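Coclaurine N-methyltransferase (Coptis japonica, PDB 6GKV) catalyses the S-adenosyl-L-methionine-dependent N-methylation of coclaurine and related tetrahydroisoquinolines in alkaloid biosynthesis. Local coordinates at residues S158-E161 against Y162-E166; N321-R324 against G325-L328. All coordinates share one frame; numbering follows the deposited sequence.

Each of the two contacts lends one residue to a ligand site: Q159 of contact 1 holds the ribose of S-adenosyl-L-homocysteine, whereas F326 of contact 2 packs on N-methylheliamine. Contact 1 comes first along the chain, on helix 157-168, which connects strands 149-154 and 176-179 at one margin of the seven-stranded mixed sheet. Contact 2 follows much later, on the long helix 313-335, just ahead of strand 342-350 of that same sheet. Their centres lie 25 Å apart and their nearest atoms about 10 Å, so they do not touch. The side chain of Q159 is about 10 Å from the bound N-methylheliamine and that of F326 about 8 Å from S-adenosyl-L-homocysteine, so the two helices reach neighbouring ligands.

Contact 1. Residues S158-E161 against Y162-E166; sequences SQKE and YIEEE. With SAH (S-adenosyl-L-homocysteine), chain C.
The salt bridge between K160 and E164 is a local, i to i+4 contact on helix 157-168, the helical limb of the beta-alpha-beta unit built with strands 149-154 and 176-179. K160 NZ lies 2.6 Å from E164 OE2, which it meets from above the carboxylate plane, about 45° out of it. The lysine chain runs extended as far as CE and then bends at its last torsion (chi4 -55°), which swings the ammonium back to the glutamate. Both side chains also rest on V177 of strand 176-179, so the ion pair lies along the border between helix and sheet. One residue further on, E161 and E165 run side by side; OE1 of the first is 4.1 Å from OE2 of the second, and the like charges probably repel. The backbone bonds spanning the two segments are weak, as from I163 N to Q159 O at 3.5 Å. Q159 reaches the other way, its chain extended beyond CG. Its OE1 accepts from both ribose hydroxyls of S-adenosyl-L-homocysteine, O3' at 2.8 Å and O2' at 3.1 Å, although the place of OE1 is somewhat uncertain. Such a grip on the ribose belongs to the cofactor site of a Rossmann-like methyltransferase.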
loop_
_atom_site.group_PDB
_atom_site.type_symbol
_atom_site.label_atom_id
_atom_site.label_comp_id
_atom_site.label_asym_id
_atom_site.label_seq_id
_atom_site.Cartn_x
_atom_site.Cartn_y
_atom_site.Cartn_z
ATOM N N SER A 158 -10.543 -16.082 31.391
ATOM C CA SER A 158 -11.983 -16.062 31.191
ATOM C C SER A 158 -12.376 -16.577 29.798
ATOM O O SER A 158 -13.468 -17.112 29.618
ATOM C CB SER A 158 -12.504 -14.644 31.414
ATOM O OG SER A 158 -13.741 -14.431 30.774
ATOM N N GLN A 159 -11.485 -16.426 28.820
ATOM C CA GLN A 159 -11.778 -16.848 27.447
ATOM C C GLN A 159 -11.474 -18.342 27.232
ATOM O O GLN A 159 -12.208 -19.033 26.521
ATOM C CB GLN A 159 -11.014 -15.959 26.449
ATOM C CG GLN A 159 -11.519 -14.514 26.443
ATOM C CD GLN A 159 -10.795 -13.606 25.452
ATOM O OE1 GLN A 159 -9.904 -14.040 24.729
ATOM N NE2 GLN A 159 -11.194 -12.332 25.412
ATOM N N LYS A 160 -10.422 -18.846 27.865
ATOM C CA LYS A 160 -10.187 -20.285 27.902
ATOM C C LYS A 160 -11.326 -21.005 28.621
ATOM O O LYS A 160 -11.691 -22.139 28.260
ATOM C CB LYS A 160 -8.857 -20.588 28.596
ATOM C CG LYS A 160 -8.407 -22.040 28.521
ATOM C CD LYS A 160 -7.258 -22.291 29.489
ATOM C CE LYS A 160 -6.525 -23.589 29.193
ATOM N NZ LYS A 160 -7.445 -24.751 29.165
ATOM N N GLU A 161 -11.879 -20.340 29.641
ATOM C CA GLU A 161 -13.089 -20.795 30.360
ATOM C C GLU A 161 -14.191 -21.231 29.415
ATOM O O GLU A 161 -14.521 -22.407 29.286
ATOM C CB GLU A 161 -13.656 -19.659 31.224
ATOM C CG GLU A 161 -13.132 -19.488 32.661
ATOM C CD GLU A 161 -12.808 -20.799 33.353
ATOM O OE1 GLU A 161 -13.591 -21.772 33.233
ATOM O OE2 GLU A 161 -11.775 -20.850 34.055
ATOM N N TYR A 162 -14.718 -20.232 28.724
ATOM C CA TYR A 162 -15.968 -20.347 28.013
ATOM C C TYR A 162 -15.886 -21.307 26.840
ATOM O O TYR A 162 -16.866 -21.988 26.513
ATOM C CB TYR A 162 -16.421 -18.965 27.528
ATOM C CG TYR A 162 -17.654 -19.055 26.681
ATOM C CD1 TYR A 162 -18.888 -19.275 27.261
ATOM C CD2 TYR A 162 -17.581 -18.942 25.300
ATOM C CE1 TYR A 162 -20.023 -19.371 26.495
ATOM C CE2 TYR A 162 -18.710 -19.042 24.522
ATOM C CZ TYR A 162 -19.933 -19.260 25.125
ATOM O OH TYR A 162 -21.070 -19.356 24.350
ATOM N N ILE A 163 -14.727 -21.375 26.201
ATOM C CA ILE A 163 -14.648 -22.138 24.967
ATOM C C ILE A 163 -14.677 -23.626 25.284
ATOM O O ILE A 163 -15.527 -24.351 24.778
ATOM C CB ILE A 163 -13.399 -21.756 24.157
ATOM C CG1 ILE A 163 -13.598 -20.349 23.584
ATOM C CG2 ILE A 163 -13.192 -22.723 23.025
ATOM C CD1 ILE A 163 -12.339 -19.677 23.111
ATOM N N GLU A 164 -13.781 -24.068 26.155
ATOM C CA GLU A 164 -13.690 -25.478 26.495
ATOM C C GLU A 164 -15.032 -26.031 26.972
ATOM O O GLU A 164 -15.419 -27.151 26.625
ATOM C CB GLU A 164 -12.606 -25.684 27.555
ATOM C CG GLU A 164 -11.209 -25.425 27.006
ATOM C CD GLU A 164 -10.102 -25.824 27.960
ATOM O OE1 GLU A 164 -10.365 -25.928 29.179
ATOM O OE2 GLU A 164 -8.969 -26.045 27.473
ATOM N N GLU A 165 -15.753 -25.227 27.743
ATOM C CA GLU A 165 -17.045 -25.638 28.261
ATOM C C GLU A 165 -18.100 -25.687 27.159
ATOM O O GLU A 165 -18.809 -26.689 27.000
ATOM C CB GLU A 165 -17.472 -24.698 29.384
ATOM C CG GLU A 165 -16.386 -24.528 30.439
ATOM C CD GLU A 165 -16.897 -24.684 31.854
ATOM O OE1 GLU A 165 -18.107 -24.458 32.072
ATOM O OE2 GLU A 165 -16.091 -25.039 32.744
ATOM N N GLU A 166 -18.180 -24.614 26.379
ATOM C CA GLU A 166 -19.189 -24.518 25.336
ATOM C C GLU A 166 -18.833 -25.337 24.098
ATOM O O GLU A 166 -19.613 -25.379 23.146
ATOM C CB GLU A 166 -19.416 -23.057 24.948
ATOM C CG GLU A 166 -20.752 -22.518 25.420
ATOM C CD GLU A 166 -21.893 -22.905 24.509
ATOM O OE1 GLU A 166 -21.958 -22.370 23.386
ATOM O OE2 GLU A 166 -22.729 -23.740 24.916
HETATM N N SAH C . -10.530 -12.503 17.967
HETATM C CA SAH C . -11.672 -12.376 18.861
HETATM C CB SAH C . -11.491 -11.200 19.811
HETATM C CG SAH C . -10.735 -9.999 19.249
HETATM S SD SAH C . -10.389 -8.780 20.549
HETATM C C SAH C . -12.974 -12.206 18.094
HETATM O O SAH C . -12.912 -11.894 16.904
HETATM O OXT SAH C . -14.081 -12.366 18.638
HETATM C "C5'" SAH C . -8.636 -9.231 20.671
HETATM C "C4'" SAH C . -8.376 -10.636 21.227
HETATM O "O4'" SAH C . -6.981 -10.877 21.329
HETATM C "C3'" SAH C . -8.953 -10.834 22.622
HETATM O "O3'" SAH C . -9.431 -12.151 22.730
HETATM C "C2'" SAH C . -7.778 -10.710 23.560
HETATM O "O2'" SAH C . -7.993 -11.548 24.669
HETATM C "C1'" SAH C . -6.626 -11.180 22.673
HETATM N N9 SAH C . -5.322 -10.578 23.035
HETATM C C8 SAH C . -5.007 -9.245 23.194
HETATM N N7 SAH C . -3.694 -9.151 23.528
HETATM C C5 SAH C . -3.166 -10.405 23.586
HETATM C C6 SAH C . -1.890 -10.895 23.887
HETATM N N6 SAH C . -0.887 -10.068 24.195
HETATM N N1 SAH C . -1.668 -12.260 23.867
HETATM C C2 SAH C . -2.700 -13.129 23.559
HETATM N N3 SAH C . -3.957 -12.640 23.263
HETATM C C4 SAH C . -4.183 -11.303 23.280
#

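Contact 2. Residues N321-R324 against G325-L328; sequences NYWR and GFCL. With F2W (6,7-dimethoxy-2-methyl-1,2,3,4-tetrahydroisoquinolin-2-ium), chain D.
The backbone bond from L328 N to R324 O, 2.8 Å long, is the shortest across this i to i+4 contact within the alpha-helix 313-335. R324 O points almost straight at its donor (C=O...N angle 163°), while L328 CG also lies against this oxygen. The preceding turn is closed by G325 N, which donates to N321 O at 3.1 Å. R324 keeps its chain extended from CG to NE and runs back along the helix, so that NH1 gives N321 OD1 a 2.7 Å bond close to the guanidinium plane. The ND2 of N321 in turn donates to the carbonyl of E15, tying the pair to the N-terminal helix 2-16.

Y322, W323 and F326 form an aromatic cluster. W323 and F326 make an edge-to-face pair, centroids 4.9 Å apart and planes at 55°, with the tryptophan's benzo edge directed at the phenylalanine's face. The CG of F326 stands anti to its backbone N (chi1 -175°), which brings the ring alongside the indole. Y322 covers one face of the indole with CE2; its OH lies near the edge of the F326 ring and is hydrogen-bonded to the carbonyl of V250. F326 belongs to the N-methylheliamine pocket: W323 CZ3 sits over the centre of one ring face, and methoxy carbon CAM of the ligand lies over the opposite face, 4.0 Å from F326 CE2.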
loop_
_atom_site.group_PDB
_atom_site.type_symbol
_atom_site.label_atom_id
_atom_site.label_comp_id
_atom_site.label_asym_id
_atom_site.label_seq_id
_atom_site.Cartn_x
_atom_site.Cartn_y
_atom_site.Cartn_z
ATOM N N ASN A 321 -21.884 2.951 31.392
ATOM C CA ASN A 321 -21.637 4.060 30.486
ATOM C C ASN A 321 -20.275 3.922 29.817
ATOM O O ASN A 321 -19.996 4.561 28.793
ATOM C CB ASN A 321 -21.748 5.382 31.231
ATOM C CG ASN A 321 -23.177 5.733 31.544
ATOM O OD1 ASN A 321 -24.034 5.679 30.661
ATOM N ND2 ASN A 321 -23.458 6.079 32.808
ATOM N N TYR A 322 -19.422 3.086 30.408
ATOM C CA TYR A 322 -18.169 2.753 29.762
ATOM C C TYR A 322 -18.494 2.003 28.485
ATOM O O TYR A 322 -17.973 2.302 27.411
ATOM C CB TYR A 322 -17.253 1.883 30.637
ATOM C CG TYR A 322 -16.129 1.334 29.781
ATOM C CD1 TYR A 322 -15.004 2.107 29.521
ATOM C CD2 TYR A 322 -16.221 0.078 29.174
ATOM C CE1 TYR A 322 -13.993 1.649 28.705
ATOM C CE2 TYR A 322 -15.201 -0.392 28.339
ATOM C CZ TYR A 322 -14.090 0.404 28.120
ATOM O OH TYR A 322 -13.062 -0.023 27.324
ATOM N N TRP A 323 -19.344 0.994 28.622
ATOM C CA TRP A 323 -19.649 0.141 27.502
ATOM C C TRP A 323 -20.468 0.904 26.445
ATOM O O TRP A 323 -20.300 0.682 25.241
ATOM C CB TRP A 323 -20.350 -1.123 27.996
ATOM C CG TRP A 323 -19.307 -2.109 28.513
ATOM C CD1 TRP A 323 -19.096 -2.487 29.815
ATOM C CD2 TRP A 323 -18.291 -2.768 27.748
ATOM N NE1 TRP A 323 -18.035 -3.364 29.896
ATOM C CE2 TRP A 323 -17.518 -3.556 28.622
ATOM C CE3 TRP A 323 -17.963 -2.794 26.377
ATOM C CZ2 TRP A 323 -16.454 -4.352 28.203
ATOM C CZ3 TRP A 323 -16.903 -3.584 25.949
ATOM C CH2 TRP A 323 -16.161 -4.349 26.855
ATOM N N ARG A 324 -21.304 1.839 26.885
ATOM C CA ARG A 324 -22.006 2.729 25.957
ATOM C C ARG A 324 -21.025 3.524 25.119
ATOM O O ARG A 324 -21.110 3.503 23.906
ATOM C CB ARG A 324 -22.930 3.681 26.709
ATOM C CG ARG A 324 -24.207 3.029 27.189
ATOM C CD ARG A 324 -24.910 3.907 28.217
ATOM N NE ARG A 324 -26.212 3.359 28.555
ATOM C CZ ARG A 324 -26.944 3.748 29.591
ATOM N NH1 ARG A 324 -26.491 4.690 30.409
ATOM N NH2 ARG A 324 -28.121 3.181 29.814
ATOM N N GLY A 325 -20.077 4.201 25.759
ATOM C CA GLY A 325 -19.018 4.909 25.043
ATOM C C GLY A 325 -18.135 4.017 24.176
ATOM O O GLY A 325 -17.520 4.478 23.222
ATOM N N PHE A 326 -18.042 2.738 24.519
ATOM C CA PHE A 326 -17.328 1.778 23.686
ATOM C C PHE A 326 -17.992 1.721 22.326
ATOM O O PHE A 326 -17.383 1.944 21.289
ATOM C CB PHE A 326 -17.363 0.401 24.345
ATOM C CG PHE A 326 -16.565 -0.642 23.638
ATOM C CD1 PHE A 326 -15.226 -0.847 23.968
ATOM C CD2 PHE A 326 -17.149 -1.449 22.677
ATOM C CE1 PHE A 326 -14.481 -1.831 23.335
ATOM C CE2 PHE A 326 -16.410 -2.422 22.036
ATOM C CZ PHE A 326 -15.074 -2.612 22.369
ATOM N N CYS A 327 -19.275 1.400 22.375
ATOM C CA CYS A 327 -20.118 1.213 21.222
ATOM C C CYS A 327 -20.399 2.523 20.458
ATOM O O CYS A 327 -20.505 2.522 19.233
ATOM C CB CYS A 327 -21.419 0.552 21.670
ATOM S SG CYS A 327 -21.203 -1.039 22.437
ATOM N N LEU A 328 -20.501 3.633 21.173
ATOM C CA LEU A 328 -20.729 4.922 20.538
ATOM C C LEU A 328 -19.483 5.338 19.777
ATOM O O LEU A 328 -19.585 5.837 18.634
ATOM C CB LEU A 328 -21.091 5.995 21.570
ATOM C CG LEU A 328 -22.426 5.945 22.332
ATOM C CD1 LEU A 328 -22.476 7.139 23.224
ATOM C CD2 LEU A 328 -23.631 5.970 21.396
HETATM C CAM F2W D . -15.303 0.233 19.325
HETATM O OAK F2W D . -14.092 0.717 18.702
HETATM C CAB F2W D . -13.198 -0.312 18.539
HETATM C CAA F2W D . -13.478 -1.637 18.893
HETATM C CAF F2W D . -12.489 -2.598 18.696
HETATM C CAJ F2W D . -12.688 -3.937 18.979
HETATM C CAI F2W D . -11.422 -4.819 19.233
HETATM N NAH F2W D . -10.632 -4.687 17.999
HETATM C CAO F2W D . -9.349 -5.300 18.392
HETATM C CAG F2W D . -10.365 -3.246 18.038
HETATM C CAE F2W D . -11.305 -2.266 18.094
HETATM C CAD F2W D . -11.014 -0.943 17.771
HETATM C CAC F2W D . -11.985 0.025 17.961
HETATM O OAL F2W D . -11.818 1.354 17.676
HETATM C CAN F2W D . -10.585 1.787 17.070
#